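Local coordinates for protein carbohydrate kinase, pfkB family (Enterococcus faecalis, PDB 3KTN) that probably phosphorylates a sugar acid such as 2-keto-3-deoxygluconate, as a magnesium-binding kinase of the PfkB (ribokinase-like) family, at residues Arg268-Tyr282 and Ala303-Asp316. Numbering follows the deposited sequence.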
loop_
_atom_site.group_PDB
_atom_site.type_symbol
_atom_site.label_atom_id
_atom_site.label_comp_id
_atom_site.label_asym_id
_atom_site.label_seq_id
_atom_site.Cartn_x
_atom_site.Cartn_y
_atom_site.Cartn_z
ATOM N N ARG A 268 4.725 35.804 1.946
ATOM C CA ARG A 268 5.557 34.624 1.728
ATOM C C ARG A 268 4.904 33.763 0.655
ATOM O O ARG A 268 3.720 33.418 0.764
ATOM C CB ARG A 268 5.662 33.798 3.010
ATOM C CG ARG A 268 6.092 34.559 4.248
ATOM C CD ARG A 268 7.590 34.691 4.319
ATOM N NE ARG A 268 8.236 33.407 4.082
ATOM C CZ ARG A 268 9.525 33.166 4.301
ATOM N NH1 ARG A 268 10.310 34.126 4.772
ATOM N NH2 ARG A 268 10.033 31.970 4.027
ATOM N N PRO A 269 5.651 33.419 -0.407
ATOM C CA PRO A 269 5.054 32.581 -1.454
ATOM C C PRO A 269 4.495 31.332 -0.755
ATOM O O PRO A 269 5.146 30.772 0.127
ATOM C CB PRO A 269 6.242 32.258 -2.359
ATOM C CG PRO A 269 7.122 33.472 -2.206
ATOM C CD PRO A 269 7.054 33.745 -0.719
ATOM N N LEU A 270 3.294 30.912 -1.136
ATOM C CA LEU A 270 2.650 29.758 -0.518
ATOM C C LEU A 270 2.360 28.635 -1.513
ATOM O O LEU A 270 1.750 28.865 -2.560
ATOM C CB LEU A 270 1.340 30.200 0.140
ATOM C CG LEU A 270 0.461 29.152 0.833
ATOM C CD1 LEU A 270 1.118 28.688 2.110
ATOM C CD2 LEU A 270 -0.901 29.766 1.141
ATOM N N LEU A 271 2.814 27.427 -1.183
ATOM C CA LEU A 271 2.579 26.252 -2.021
ATOM C C LEU A 271 1.703 25.305 -1.204
ATOM O O LEU A 271 2.095 24.809 -0.144
ATOM C CB LEU A 271 3.906 25.602 -2.425
ATOM C CG LEU A 271 4.735 26.479 -3.376
ATOM C CD1 LEU A 271 6.072 25.816 -3.685
ATOM C CD2 LEU A 271 3.952 26.717 -4.669
ATOM N N ASN A 272 0.507 25.066 -1.720
ATOM C CA ASN A 272 -0.498 24.263 -1.046
ATOM C C ASN A 272 -0.578 22.773 -1.364
ATOM O O ASN A 272 -1.079 22.380 -2.413
ATOM C CB ASN A 272 -1.868 24.910 -1.305
ATOM C CG ASN A 272 -2.994 24.258 -0.516
ATOM O OD1 ASN A 272 -2.827 23.193 0.079
ATOM N ND2 ASN A 272 -4.159 24.896 -0.522
ATOM N N LEU A 273 -0.088 21.943 -0.451
ATOM C CA LEU A 273 -0.195 20.505 -0.626
ATOM C C LEU A 273 -1.386 20.089 0.241
ATOM O O LEU A 273 -2.203 19.266 -0.161
ATOM C CB LEU A 273 1.078 19.789 -0.155
ATOM C CG LEU A 273 1.052 18.255 -0.189
ATOM C CD1 LEU A 273 0.749 17.758 -1.615
ATOM C CD2 LEU A 273 2.385 17.708 0.284
ATOM N N ASP A 274 -1.495 20.687 1.423
ATOM C CA ASP A 274 -2.586 20.370 2.354
ATOM C C ASP A 274 -2.692 21.530 3.346
ATOM O O ASP A 274 -1.809 21.708 4.186
ATOM C CB ASP A 274 -2.258 19.071 3.109
ATOM C CG ASP A 274 -3.421 18.560 3.956
ATOM O OD1 ASP A 274 -4.273 19.362 4.383
ATOM O OD2 ASP A 274 -3.475 17.339 4.216
ATOM N N ARG A 275 -3.770 22.309 3.269
ATOM C CA ARG A 275 -3.922 23.445 4.171
ATOM C C ARG A 275 -4.754 23.170 5.410
ATOM O O ARG A 275 -4.852 24.020 6.291
ATOM C CB ARG A 275 -4.534 24.631 3.429
ATOM C CG ARG A 275 -5.805 24.289 2.696
ATOM C CD ARG A 275 -6.480 25.538 2.166
ATOM N NE ARG A 275 -7.106 26.276 3.251
ATOM C CZ ARG A 275 -7.788 27.401 3.095
ATOM N NH1 ARG A 275 -7.935 27.931 1.889
ATOM N NH2 ARG A 275 -8.325 27.993 4.150
ATOM N N ILE A 276 -5.356 21.993 5.489
ATOM C CA ILE A 276 -6.192 21.687 6.642
ATOM C C ILE A 276 -5.416 21.786 7.950
ATOM O O ILE A 276 -4.401 21.119 8.129
ATOM C CB ILE A 276 -6.813 20.288 6.513
ATOM C CG1 ILE A 276 -7.559 20.193 5.184
ATOM C CG2 ILE A 276 -7.787 20.035 7.673
ATOM C CD1 ILE A 276 -8.175 18.863 4.934
ATOM N N GLY A 277 -5.895 22.640 8.852
ATOM C CA GLY A 277 -5.240 22.810 10.138
ATOM C C GLY A 277 -4.012 23.708 10.134
ATOM O O GLY A 277 -3.448 23.978 11.191
ATOM N N ALA A 278 -3.596 24.175 8.961
ATOM C CA ALA A 278 -2.412 25.027 8.865
ATOM C C ALA A 278 -2.542 26.276 9.722
ATOM O O ALA A 278 -1.538 26.862 10.132
ATOM C CB ALA A 278 -2.150 25.415 7.414
ATOM N N GLY A 279 -3.777 26.685 9.988
ATOM C CA GLY A 279 -3.991 27.852 10.819
ATOM C C GLY A 279 -3.484 27.602 12.224
ATOM O O GLY A 279 -3.084 28.536 12.921
ATOM N N ASP A 280 -3.483 26.340 12.647
ATOM C CA ASP A 280 -3.008 26.020 13.986
ATOM C C ASP A 280 -1.487 26.065 14.084
ATOM O O ASP A 280 -0.936 26.187 15.181
ATOM C CB ASP A 280 -3.534 24.656 14.430
ATOM C CG ASP A 280 -5.046 24.572 14.364
ATOM O OD1 ASP A 280 -5.701 25.530 14.819
ATOM O OD2 ASP A 280 -5.583 23.554 13.863
ATOM N N ALA A 281 -0.805 25.964 12.944
ATOM C CA ALA A 281 0.658 26.028 12.939
ATOM C C ALA A 281 1.065 27.495 13.129
ATOM O O ALA A 281 2.073 27.791 13.765
ATOM C CB ALA A 281 1.215 25.491 11.625
ATOM N N TYR A 282 0.278 28.410 12.568
ATOM C CA TYR A 282 0.565 29.835 12.724
ATOM C C TYR A 282 0.415 30.189 14.207
ATOM O O TYR A 282 1.290 30.825 14.802
ATOM C CB TYR A 282 -0.405 30.687 11.903
ATOM C CG TYR A 282 -0.125 32.174 12.020
ATOM C CD1 TYR A 282 0.990 32.737 11.401
ATOM C CD2 TYR A 282 -0.958 33.010 12.773
ATOM C CE1 TYR A 282 1.280 34.092 11.522
ATOM C CE2 TYR A 282 -0.679 34.380 12.907
ATOM C CZ TYR A 282 0.444 34.910 12.276
ATOM O OH TYR A 282 0.749 36.242 12.394
ATOM N N ALA A 303 6.239 32.664 12.960
ATOM C CA ALA A 303 4.929 32.038 12.827
ATOM C C ALA A 303 4.424 31.924 11.385
ATOM O O ALA A 303 3.797 30.925 11.023
ATOM C CB ALA A 303 3.912 32.791 13.677
ATOM N N THR A 304 4.686 32.941 10.570
ATOM C CA THR A 304 4.248 32.928 9.180
ATOM C C THR A 304 4.994 31.838 8.404
ATOM O O THR A 304 4.390 31.108 7.614
ATOM C CB THR A 304 4.471 34.307 8.505
ATOM O OG1 THR A 304 3.855 35.330 9.298
ATOM C CG2 THR A 304 3.843 34.336 7.114
ATOM N N VAL A 305 6.300 31.720 8.638
ATOM C CA VAL A 305 7.090 30.691 7.974
ATOM C C VAL A 305 6.570 29.315 8.412
ATOM O O VAL A 305 6.451 28.397 7.603
ATOM C CB VAL A 305 8.587 30.815 8.330
ATOM C CG1 VAL A 305 9.363 29.612 7.796
ATOM C CG2 VAL A 305 9.148 32.100 7.734
ATOM N N ASN A 306 6.251 29.179 9.694
ATOM C CA ASN A 306 5.734 27.919 10.203
ATOM C C ASN A 306 4.417 27.599 9.501
ATOM O O ASN A 306 4.148 26.449 9.157
ATOM C CB ASN A 306 5.508 27.997 11.716
ATOM C CG ASN A 306 5.419 26.622 12.356
ATOM O OD1 ASN A 306 6.228 25.746 12.059
ATOM N ND2 ASN A 306 4.448 26.431 13.242
ATOM N N GLY A 307 3.605 28.630 9.288
ATOM C CA GLY A 307 2.329 28.457 8.615
ATOM C C GLY A 307 2.498 27.986 7.182
ATOM O O GLY A 307 1.731 27.146 6.705
ATOM N N VAL A 308 3.494 28.530 6.489
ATOM C CA VAL A 308 3.770 28.141 5.106
ATOM C C VAL A 308 4.237 26.684 5.084
ATOM O O VAL A 308 3.849 25.911 4.205
ATOM C CB VAL A 308 4.873 29.031 4.479
ATOM C CG1 VAL A 308 5.229 28.529 3.071
ATOM C CG2 VAL A 308 4.390 30.477 4.410
ATOM N N LEU A 309 5.073 26.325 6.059
ATOM C CA LEU A 309 5.594 24.966 6.173
ATOM C C LEU A 309 4.481 23.946 6.383
ATOM O O LEU A 309 4.530 22.856 5.828
ATOM C CB LEU A 309 6.585 24.869 7.336
ATOM C CG LEU A 309 7.985 25.444 7.109
ATOM C CD1 LEU A 309 8.719 25.508 8.435
ATOM C CD2 LEU A 309 8.749 24.575 6.110
ATOM N N ALA A 310 3.476 24.307 7.178
ATOM C CA ALA A 310 2.363 23.406 7.453
ATOM C C ALA A 310 1.612 23.038 6.180
ATOM O O ALA A 310 1.037 21.948 6.091
ATOM C CB ALA A 310 1.404 24.034 8.458
ATOM N N HIS A 311 1.611 23.943 5.202
ATOM C CA HIS A 311 0.931 23.682 3.932
ATOM C C HIS A 311 1.681 22.657 3.078
ATOM O O HIS A 311 1.117 22.099 2.141
ATOM C CB HIS A 311 0.764 24.973 3.118
ATOM C CG HIS A 311 -0.252 25.922 3.676
ATOM N ND1 HIS A 311 -0.063 26.614 4.856
ATOM C CD2 HIS A 311 -1.463 26.311 3.206
ATOM C CE1 HIS A 311 -1.109 27.385 5.084
ATOM N NE2 HIS A 311 -1.975 27.221 4.099
ATOM N N THR A 312 2.949 22.410 3.399
ATOM C CA THR A 312 3.745 21.449 2.646
ATOM C C THR A 312 3.769 20.089 3.342
ATOM O O THR A 312 4.374 19.131 2.842
ATOM C CB THR A 312 5.193 21.895 2.530
ATOM O OG1 THR A 312 5.837 21.689 3.793
ATOM C CG2 THR A 312 5.274 23.373 2.149
ATOM N N ILE A 313 3.123 20.014 4.505
ATOM C CA ILE A 313 3.073 18.782 5.289
ATOM C C ILE A 313 1.725 18.107 5.114
ATOM O O ILE A 313 0.684 18.726 5.328
ATOM C CB ILE A 313 3.324 19.082 6.789
ATOM C CG1 ILE A 313 4.758 19.625 6.962
ATOM C CG2 ILE A 313 3.092 17.825 7.627
ATOM C CD1 ILE A 313 5.135 20.009 8.397
ATOM N N GLN A 314 1.732 16.846 4.694
ATOM C CA GLN A 314 0.469 16.135 4.506
ATOM C C GLN A 314 -0.214 15.948 5.864
ATOM O O GLN A 314 0.436 15.580 6.845
ATOM C CB GLN A 314 0.724 14.778 3.837
ATOM C CG GLN A 314 1.287 14.903 2.421
ATOM C CD GLN A 314 1.536 13.559 1.769
ATOM O OE1 GLN A 314 0.594 12.816 1.453
ATOM N NE2 GLN A 314 2.807 13.227 1.574
ATOM N N GLY A 315 -1.516 16.215 5.927
ATOM C CA GLY A 315 -2.230 16.061 7.187
ATOM C C GLY A 315 -2.296 17.337 8.007
ATOM O O GLY A 315 -1.558 18.292 7.749
ATOM N N ASP A 316 -3.178 17.338 9.006
ATOM C CA ASP A 316 -3.406 18.491 9.892
ATOM C C ASP A 316 -2.291 18.852 10.865
ATOM O O ASP A 316 -2.093 20.027 11.183
ATOM C CB ASP A 316 -4.653 18.275 10.756
ATOM C CG ASP A 316 -5.903 18.037 9.947
ATOM O OD1 ASP A 316 -6.919 18.694 10.247
ATOM O OD2 ASP A 316 -5.885 17.191 9.029
HETATM O O HOH W 1 3.768 26.237 1.419
#
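His311 stands between Leu270 and Ala278, its imidazole sandwiched by two methyls. Leu270 CD1 sits over the centre of one face as a CH-pi contact, 3.6 Å from the ring centroid, while Ala278 CB covers the opposite face, 3.2 Å from His311 CE1. The ring cannot easily turn, because its ND1 gives a 2.6 Å hydrogen bond to Gly307 O, which lies in the plane of the ring, and NE2 is hydrogen-bonded to Arg243. The backbone of His311 is gripped as well: Leu273 N and Asp274 N converge on its carbonyl O from opposite faces of the carbonyl plane. Asp274, with CG anti to the backbone N (chi1 -172°), splits its carboxylate: OD1 closes an Asx turn onto Ile276 N, and OD2 takes Gly315 N at 2.8 Å from above the carboxylate plane. Arg14 bridges Asp274 and Asp316, probably easing their repulsion. The turn thus held carries Asp274 and Ile276 of the magnesium site and leads into Gly277-Asp280, the PfkB signature whose amides form the anion hole in relatives.

Farther along, Ala281 CB presses tightly on Ala310 CB (3.5 Å), and Asn306 ND2 donates a 2.8 Å hydrogen bond to Ala281 O from above the carbonyl plane, its OD1 held by Thr320. Val305 CG2 lies over the guanidinium face of Arg268. The axes of 278-282 and 303-310 come within 7.7 Å, nearly antiparallel at 157°, with strand 237-245 beside Leu270 and Tyr282 and helix 322-330 against Val305.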